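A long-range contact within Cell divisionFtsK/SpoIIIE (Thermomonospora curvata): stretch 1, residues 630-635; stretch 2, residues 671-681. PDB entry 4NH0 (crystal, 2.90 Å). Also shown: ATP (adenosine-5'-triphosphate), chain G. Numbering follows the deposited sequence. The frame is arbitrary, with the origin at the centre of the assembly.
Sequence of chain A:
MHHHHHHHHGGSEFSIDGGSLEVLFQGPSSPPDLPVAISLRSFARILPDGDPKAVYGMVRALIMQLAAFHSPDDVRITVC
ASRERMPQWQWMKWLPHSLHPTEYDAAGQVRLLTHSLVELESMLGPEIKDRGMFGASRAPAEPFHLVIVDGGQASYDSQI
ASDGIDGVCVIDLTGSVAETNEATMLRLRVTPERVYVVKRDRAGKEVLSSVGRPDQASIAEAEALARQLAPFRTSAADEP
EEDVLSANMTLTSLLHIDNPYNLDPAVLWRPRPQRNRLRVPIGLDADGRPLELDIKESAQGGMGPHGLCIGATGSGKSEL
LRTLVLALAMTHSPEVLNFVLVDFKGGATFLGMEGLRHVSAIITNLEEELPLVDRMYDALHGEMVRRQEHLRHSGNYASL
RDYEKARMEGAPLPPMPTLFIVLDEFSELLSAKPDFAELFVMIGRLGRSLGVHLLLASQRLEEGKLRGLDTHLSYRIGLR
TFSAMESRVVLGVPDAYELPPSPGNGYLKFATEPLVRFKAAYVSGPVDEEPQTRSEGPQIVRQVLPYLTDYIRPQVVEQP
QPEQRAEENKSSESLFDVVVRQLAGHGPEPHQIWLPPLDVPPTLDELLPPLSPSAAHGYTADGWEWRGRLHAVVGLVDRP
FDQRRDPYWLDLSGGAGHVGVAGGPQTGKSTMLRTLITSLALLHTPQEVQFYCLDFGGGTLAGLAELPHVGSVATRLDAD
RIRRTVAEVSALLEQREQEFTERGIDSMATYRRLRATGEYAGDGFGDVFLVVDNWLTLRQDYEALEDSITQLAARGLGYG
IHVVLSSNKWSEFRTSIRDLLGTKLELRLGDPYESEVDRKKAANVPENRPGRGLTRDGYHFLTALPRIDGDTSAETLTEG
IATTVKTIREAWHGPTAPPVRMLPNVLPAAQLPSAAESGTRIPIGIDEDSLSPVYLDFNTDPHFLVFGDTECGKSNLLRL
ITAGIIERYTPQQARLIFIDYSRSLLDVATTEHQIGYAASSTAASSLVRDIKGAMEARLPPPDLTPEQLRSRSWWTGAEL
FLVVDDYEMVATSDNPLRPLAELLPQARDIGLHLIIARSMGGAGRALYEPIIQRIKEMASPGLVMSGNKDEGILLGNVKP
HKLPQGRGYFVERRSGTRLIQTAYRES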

ATOM      1  N   LEU A 630       8.152  15.370   0.062  1.00 55.16           N
ATOM      2  CA  LEU A 630       8.129  13.930   0.312  1.00 52.50           C
ATOM      3  C   LEU A 630       6.893  13.489   1.083  1.00 56.89           C
ATOM      4  O   LEU A 630       6.924  12.494   1.805  1.00 55.91           O
ATOM      5  N   HIS A 631       5.804  14.232   0.924  1.00 64.89           N
ATOM      6  CA  HIS A 631       4.520  13.825   1.472  1.00 59.63           C
ATOM      7  C   HIS A 631       3.641  13.277   0.357  1.00 63.98           C
ATOM      8  O   HIS A 631       3.644  13.798  -0.756  1.00 67.30           O
ATOM      9  N   ALA A 632       2.895  12.220   0.657  1.00 59.54           N
ATOM     10  CA  ALA A 632       2.047  11.585  -0.343  1.00 67.55           C
ATOM     11  C   ALA A 632       0.660  11.290   0.210  1.00 72.47           C
ATOM     12  O   ALA A 632       0.521  10.771   1.316  1.00 69.08           O
ATOM     13  N   VAL A 633      -0.362  11.628  -0.567  1.00 78.90           N
ATOM     14  CA  VAL A 633      -1.737  11.332  -0.193  1.00 71.18           C
ATOM     15  C   VAL A 633      -2.133   9.970  -0.757  1.00 62.95           C
ATOM     16  O   VAL A 633      -1.873   9.672  -1.921  1.00 67.32           O
ATOM     17  N   VAL A 634      -2.748   9.141   0.079  1.00 70.91           N
ATOM     18  CA  VAL A 634      -3.032   7.761  -0.298  1.00 57.37           C
ATOM     19  C   VAL A 634      -4.527   7.461  -0.395  1.00 77.40           C
ATOM     20  O   VAL A 634      -4.974   6.840  -1.359  1.00 87.87           O
ATOM     21  N   GLY A 635      -5.301   7.903   0.590  1.00 81.09           N
ATOM     22  CA  GLY A 635      -6.722   7.610   0.599  1.00 67.75           C
ATOM     23  C   GLY A 635      -7.565   8.577   1.404  1.00 74.80           C
ATOM     24  O   GLY A 635      -7.247   9.759   1.510  1.00 74.83           O
ATOM     25  N   THR A 671      -2.891  -2.585  -5.752  1.00 87.82           N
ATOM     26  CA  THR A 671      -3.527  -1.327  -6.116  1.00 87.20           C
ATOM     27  C   THR A 671      -2.951  -0.193  -5.280  1.00 87.24           C
ATOM     28  O   THR A 671      -2.655   0.883  -5.796  1.00 75.00           O
ATOM     29  N   MET A 672      -2.792  -0.453  -3.985  1.00 82.21           N
ATOM     30  CA  MET A 672      -2.241   0.522  -3.049  1.00 69.82           C
ATOM     31  C   MET A 672      -0.879   1.043  -3.487  1.00 76.11           C
ATOM     32  O   MET A 672      -0.647   2.252  -3.508  1.00 75.42           O
ATOM     33  N   LEU A 673       0.016   0.120  -3.830  1.00 78.23           N
ATOM     34  CA  LEU A 673       1.361   0.467  -4.274  1.00 61.38           C
ATOM     35  C   LEU A 673       1.325   1.416  -5.463  1.00 62.66           C
ATOM     36  O   LEU A 673       2.078   2.385  -5.518  1.00 58.03           O
ATOM     37  N   ARG A 674       0.435   1.134  -6.407  1.00 64.62           N
ATOM     38  CA  ARG A 674       0.334   1.925  -7.626  1.00 70.43           C
ATOM     39  C   ARG A 674      -0.157   3.343  -7.350  1.00 73.10           C
ATOM     40  O   ARG A 674       0.183   4.273  -8.077  1.00 61.95           O
ATOM     41  N   THR A 675      -0.954   3.506  -6.298  1.00 67.94           N
ATOM     42  CA  THR A 675      -1.417   4.831  -5.905  1.00 67.65           C
ATOM     43  C   THR A 675      -0.274   5.625  -5.295  1.00 72.93           C
ATOM     44  O   THR A 675      -0.040   6.775  -5.662  1.00 76.34           O
ATOM     45  N   LEU A 676       0.431   4.995  -4.361  1.00 64.45           N
ATOM     46  CA  LEU A 676       1.539   5.627  -3.657  1.00 58.43           C
ATOM     47  C   LEU A 676       2.618   6.108  -4.618  1.00 65.98           C
ATOM     48  O   LEU A 676       3.128   7.220  -4.486  1.00 60.46           O
ATOM     49  N   ILE A 677       2.964   5.263  -5.582  1.00 54.57           N
ATOM     50  CA  ILE A 677       3.928   5.627  -6.610  1.00 45.05           C
ATOM     51  C   ILE A 677       3.420   6.811  -7.420  1.00 59.57           C
ATOM     52  O   ILE A 677       4.129   7.797  -7.609  1.00 59.28           O
ATOM     53  N   THR A 678       2.179   6.708  -7.885  1.00 57.11           N
ATOM     54  CA  THR A 678       1.568   7.758  -8.686  1.00 58.49           C
ATOM     55  C   THR A 678       1.421   9.047  -7.886  1.00 65.88           C
ATOM     56  O   THR A 678       1.659  10.136  -8.404  1.00 65.30           O
ATOM     57  N   SER A 679       1.029   8.915  -6.622  1.00 61.18           N
ATOM     58  CA  SER A 679       0.866  10.068  -5.744  1.00 69.60           C
ATOM     59  C   SER A 679       2.176  10.830  -5.598  1.00 70.41           C
ATOM     60  O   SER A 679       2.208  12.052  -5.728  1.00 60.19           O
ATOM     61  N   LEU A 680       3.252  10.100  -5.331  1.00 71.64           N
ATOM     62  CA  LEU A 680       4.579  10.695  -5.248  1.00 58.29           C
ATOM     63  C   LEU A 680       5.002  11.251  -6.600  1.00 56.72           C
ATOM     64  O   LEU A 680       5.669  12.278  -6.678  1.00 60.96           O
ATOM     65  N   ALA A 681       4.603  10.562  -7.664  1.00 56.81           N
ATOM     66  CA  ALA A 681       4.943  10.976  -9.018  1.00 66.44           C
ATOM     67  C   ALA A 681       4.273  12.297  -9.376  1.00 66.54           C
ATOM     68  O   ALA A 681       4.773  13.050 -10.210  1.00 55.75           O
TER

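The most unusual feature of this contact is a helix serine that reaches the backbone of a strand in the midst of otherwise apolar packing. Ser-679 points toward the strand with chi1 in the t well, and its OG donates a hydrogen bond to the carbonyl oxygen of Val-633, with OG to O at 2.8 Å. The same OG lies 3.1 Å from Val-633 N, so the hydroxyl sits beside both polar backbone atoms of one strand residue. For a designer the lesson is that here a short polar side chain is enough to reach a strand carbonyl. The axes of strand and helix approach to 7.3 Å, and their N-to-C directions make an angle of 141°, nearer antiparallel than parallel.

The register follows from that direction. Ala-632 pairs with Leu-680, CA to CA 5.6 Å, and two residues further along the strand Val-634 pairs with Leu-676, CA to CA 6.1 Å. Two steps of strand are thus matched by four residues, about one turn, of helix running the other way.

Ala-632 is the strand residue whose CA-to-CB bond points toward the helix, and its lone methyl serves three partners. Its CB lies 3.7 Å from CD2 of Leu-680, 3.8 Å from CD1 of Leu-676 and 3.7 Å from OG of Ser-679. Both leucines leave the helix sideways, yet their ends come nearer the strand: Leu-680 by chi1 m and chi2 t, Leu-676 by chi1 t and chi2 p. Small on the strand and long on the helix is the rule here, with the leucine tips closing around the alanine methyl.

Val-634, with chi1 at 152° in the t well, has the largest area covered by the opposing stretch, although its CA-to-CB bond points sideways. Its CG1 rests 3.6 Å from SD of Met-672; its CG2 is also near that sulfur, at 4.4 Å, and meets CD1 of Leu-676 at 4.1 Å. Met-672 also starts out sideways, and its t, p side chain, with chi3 between wells at 100°, brings the sulfur to the valine. Val-633, chi1 p, is likewise sideways; its CG1 comes within 3.6 Å of Ser-679 OG, setting a methyl beside the hydroxyl that binds its own carbonyl.

Thr-675 points toward the strand, but it spends its hydroxyl within the helix: in the p rotamer, OG1 donates to O of Met-672 across a very short 2.5 Å. Thr-678 plays the same game out of reach of the strand, OG1 to O of Arg-674 at 2.3 Å, again very short.

At the start of the helical stretch, Thr-671 does another job. It lies beyond the strand's reach and binds ATP, its OG1 donating to O1A of the nucleotide at 2.7 Å. Arg-674 supports that threonine from one turn later, NH2 to OG1 at 3.2 Å. Of this helical stretch, Thr-671 meets the nucleotide, while Met-672, Thr-675, Leu-676, Ser-679 and Leu-680 contact the strand.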

ATOM      1  CB  LEU A 630       9.389  13.486   1.052  1.00 57.29           C
ATOM      2  CG  LEU A 630      10.618  13.266   0.171  1.00 48.12           C
ATOM      3  CD1 LEU A 630      11.721  12.615   0.974  1.00 64.89           C
ATOM      4  CD2 LEU A 630      10.266  12.417  -1.037  1.00 45.05           C
ATOM      5  CB  HIS A 631       3.828  14.991   2.175  1.00 72.73           C
ATOM      6  CG  HIS A 631       4.411  15.322   3.513  1.00 65.12           C
ATOM      7  ND1 HIS A 631       5.697  15.789   3.670  1.00 74.58           N
ATOM      8  CD2 HIS A 631       3.880  15.254   4.757  1.00 71.11           C
ATOM      9  CE1 HIS A 631       5.936  15.994   4.954  1.00 77.66           C
ATOM     10  NE2 HIS A 631       4.849  15.678   5.634  1.00 77.57           N
ATOM     11  CB  ALA A 632       2.693  10.309  -0.848  1.00 76.36           C
ATOM     12  CB  VAL A 633      -2.708  12.424  -0.690  1.00 66.43           C
ATOM     13  CG1 VAL A 633      -2.495  12.701  -2.169  1.00 71.17           C
ATOM     14  CG2 VAL A 633      -4.146  12.034  -0.406  1.00 71.01           C
ATOM     15  CB  VAL A 634      -2.372   6.782   0.695  1.00 61.89           C
ATOM     16  CG1 VAL A 634      -3.145   5.479   0.777  1.00 74.92           C
ATOM     17  CG2 VAL A 634      -0.927   6.528   0.297  1.00 77.34           C
ATOM     18  CB  THR A 671      -5.052  -1.384  -5.921  1.00 81.38           C
ATOM     19  OG1 THR A 671      -5.586  -2.503  -6.639  1.00 85.16           O
ATOM     20  CG2 THR A 671      -5.702  -0.107  -6.424  1.00 76.19           C
ATOM     21  CB  MET A 672      -2.127  -0.093  -1.656  1.00 72.74           C
ATOM     22  CG  MET A 672      -1.244   0.696  -0.711  1.00 76.58           C
ATOM     23  SD  MET A 672      -1.931   2.307  -0.307  1.00 71.29           S
ATOM     24  CE  MET A 672      -2.644   1.959   1.296  1.00 75.34           C
ATOM     25  CB  LEU A 673       2.147  -0.793  -4.642  1.00 64.96           C
ATOM     26  CG  LEU A 673       2.437  -1.802  -3.529  1.00 59.32           C
ATOM     27  CD1 LEU A 673       3.139  -3.030  -4.088  1.00 60.31           C
ATOM     28  CD2 LEU A 673       3.270  -1.165  -2.435  1.00 48.88           C
ATOM     29  CB  ARG A 674      -0.588   1.229  -8.628  1.00 60.62           C
ATOM     30  CG  ARG A 674      -0.031  -0.085  -9.144  1.00 66.69           C
ATOM     31  CD  ARG A 674      -0.957  -0.730 -10.156  1.00 87.04           C
ATOM     32  NE  ARG A 674      -2.229  -1.119  -9.560  1.00 78.96           N
ATOM     33  CZ  ARG A 674      -3.198  -1.749 -10.214  1.00 76.63           C
ATOM     34  NH1 ARG A 674      -3.039  -2.067 -11.491  1.00 75.23           N
ATOM     35  NH2 ARG A 674      -4.324  -2.062  -9.591  1.00 83.50           N
ATOM     36  CB  THR A 675      -2.565   4.763  -4.889  1.00 63.71           C
ATOM     37  OG1 THR A 675      -2.065   4.287  -3.634  1.00 90.74           O
ATOM     38  CG2 THR A 675      -3.651   3.836  -5.379  1.00 67.23           C
ATOM     39  CB  LEU A 676       2.141   4.657  -2.640  1.00 55.43           C
ATOM     40  CG  LEU A 676       3.300   5.201  -1.808  1.00 46.07           C
ATOM     41  CD1 LEU A 676       2.890   6.484  -1.109  1.00 60.33           C
ATOM     42  CD2 LEU A 676       3.768   4.167  -0.800  1.00 34.81           C
ATOM     43  CB  ILE A 677       4.217   4.451  -7.560  1.00 32.88           C
ATOM     44  CG1 ILE A 677       4.888   3.306  -6.803  1.00 37.33           C
ATOM     45  CG2 ILE A 677       5.095   4.900  -8.712  1.00 43.79           C
ATOM     46  CD1 ILE A 677       5.167   2.092  -7.659  1.00 44.99           C
ATOM     47  CB  THR A 678       0.188   7.332  -9.213  1.00 50.12           C
ATOM     48  OG1 THR A 678       0.250   5.980  -9.681  1.00 51.67           O
ATOM     49  CG2 THR A 678      -0.253   8.238 -10.349  1.00 51.50           C
ATOM     50  CB  SER A 679       0.358   9.631  -4.369  1.00 59.12           C
ATOM     51  OG  SER A 679       0.159  10.747  -3.521  1.00 75.21           O
ATOM     52  CB  LEU A 680       5.603   9.670  -4.759  1.00 52.95           C
ATOM     53  CG  LEU A 680       5.577   9.321  -3.271  1.00 46.53           C
ATOM     54  CD1 LEU A 680       6.488   8.144  -2.988  1.00 38.23           C
ATOM     55  CD2 LEU A 680       5.988  10.521  -2.443  1.00 51.78           C
ATOM     56  CB  ALA A 681       4.552   9.898 -10.013  1.00 52.46           C
TER
HETATM   57  PG  ATP G1405      -3.426 -10.461  -5.017  1.00 85.53           P
HETATM   58  O1G ATP G1405      -3.343 -10.794  -3.549  1.00 69.84           O
HETATM   59  O2G ATP G1405      -2.156  -9.890  -5.597  1.00100.87           O
HETATM   60  O3G ATP G1405      -4.061 -11.535  -5.864  1.00 92.11           O
HETATM   61  PB  ATP G1405      -4.165  -7.883  -4.264  1.00 74.29           P
HETATM   62  O1B ATP G1405      -2.863  -7.308  -4.761  1.00 78.82           O
HETATM   63  O2B ATP G1405      -4.347  -8.187  -2.799  1.00 78.62           O
HETATM   64  O3B ATP G1405      -4.470  -9.236  -5.077  1.00 87.03           O
HETATM   65  PA  ATP G1405      -5.135  -5.871  -5.924  1.00 73.70           P
HETATM   66  O1A ATP G1405      -4.457  -4.630  -5.403  1.00 92.60           O
HETATM   67  O2A ATP G1405      -4.483  -6.635  -7.050  1.00102.86           O
HETATM   68  O3A ATP G1405      -5.350  -6.888  -4.700  1.00 65.12           O
HETATM   69  O5' ATP G1405      -6.638  -5.484  -6.346  1.00 94.98           O
HETATM   70  C5' ATP G1405      -7.587  -6.496  -6.673  1.00 98.45           C
HETATM   71  C4' ATP G1405      -8.874  -5.840  -7.160  1.00 92.11           C
HETATM   72  O4' ATP G1405      -9.453  -5.058  -6.113  1.00 85.97           O
HETATM   73  C3' ATP G1405      -8.611  -4.905  -8.328  1.00 93.64           C
HETATM   74  O3' ATP G1405      -9.190  -5.433  -9.525  1.00109.73           O
HETATM   75  C2' ATP G1405      -9.277  -3.591  -7.971  1.00 82.95           C
HETATM   76  O2' ATP G1405     -10.261  -3.263  -8.954  1.00 87.68           O
HETATM   77  C1' ATP G1405      -9.931  -3.810  -6.617  1.00 92.00           C
HETATM   78  N9  ATP G1405      -9.541  -2.717  -5.694  1.00103.50           N
HETATM   79  C8  ATP G1405      -8.388  -2.652  -5.003  1.00113.52           C
HETATM   80  N7  ATP G1405      -8.330  -1.526  -4.247  1.00105.09           N
HETATM   81  C5  ATP G1405      -9.473  -0.845  -4.453  1.00 97.78           C
HETATM   82  C6  ATP G1405     -10.058   0.426  -3.967  1.00 94.49           C
HETATM   83  N6  ATP G1405      -9.394   1.212  -3.088  1.00100.41           N
HETATM   84  N1  ATP G1405     -11.277   0.772  -4.430  1.00101.51           N
HETATM   85  C2  ATP G1405     -11.948  -0.000  -5.305  1.00108.28           C
HETATM   86  N3  ATP G1405     -11.477  -1.163  -5.787  1.00103.57           N
HETATM   87  C4  ATP G1405     -10.266  -1.633  -5.408  1.00 97.75           C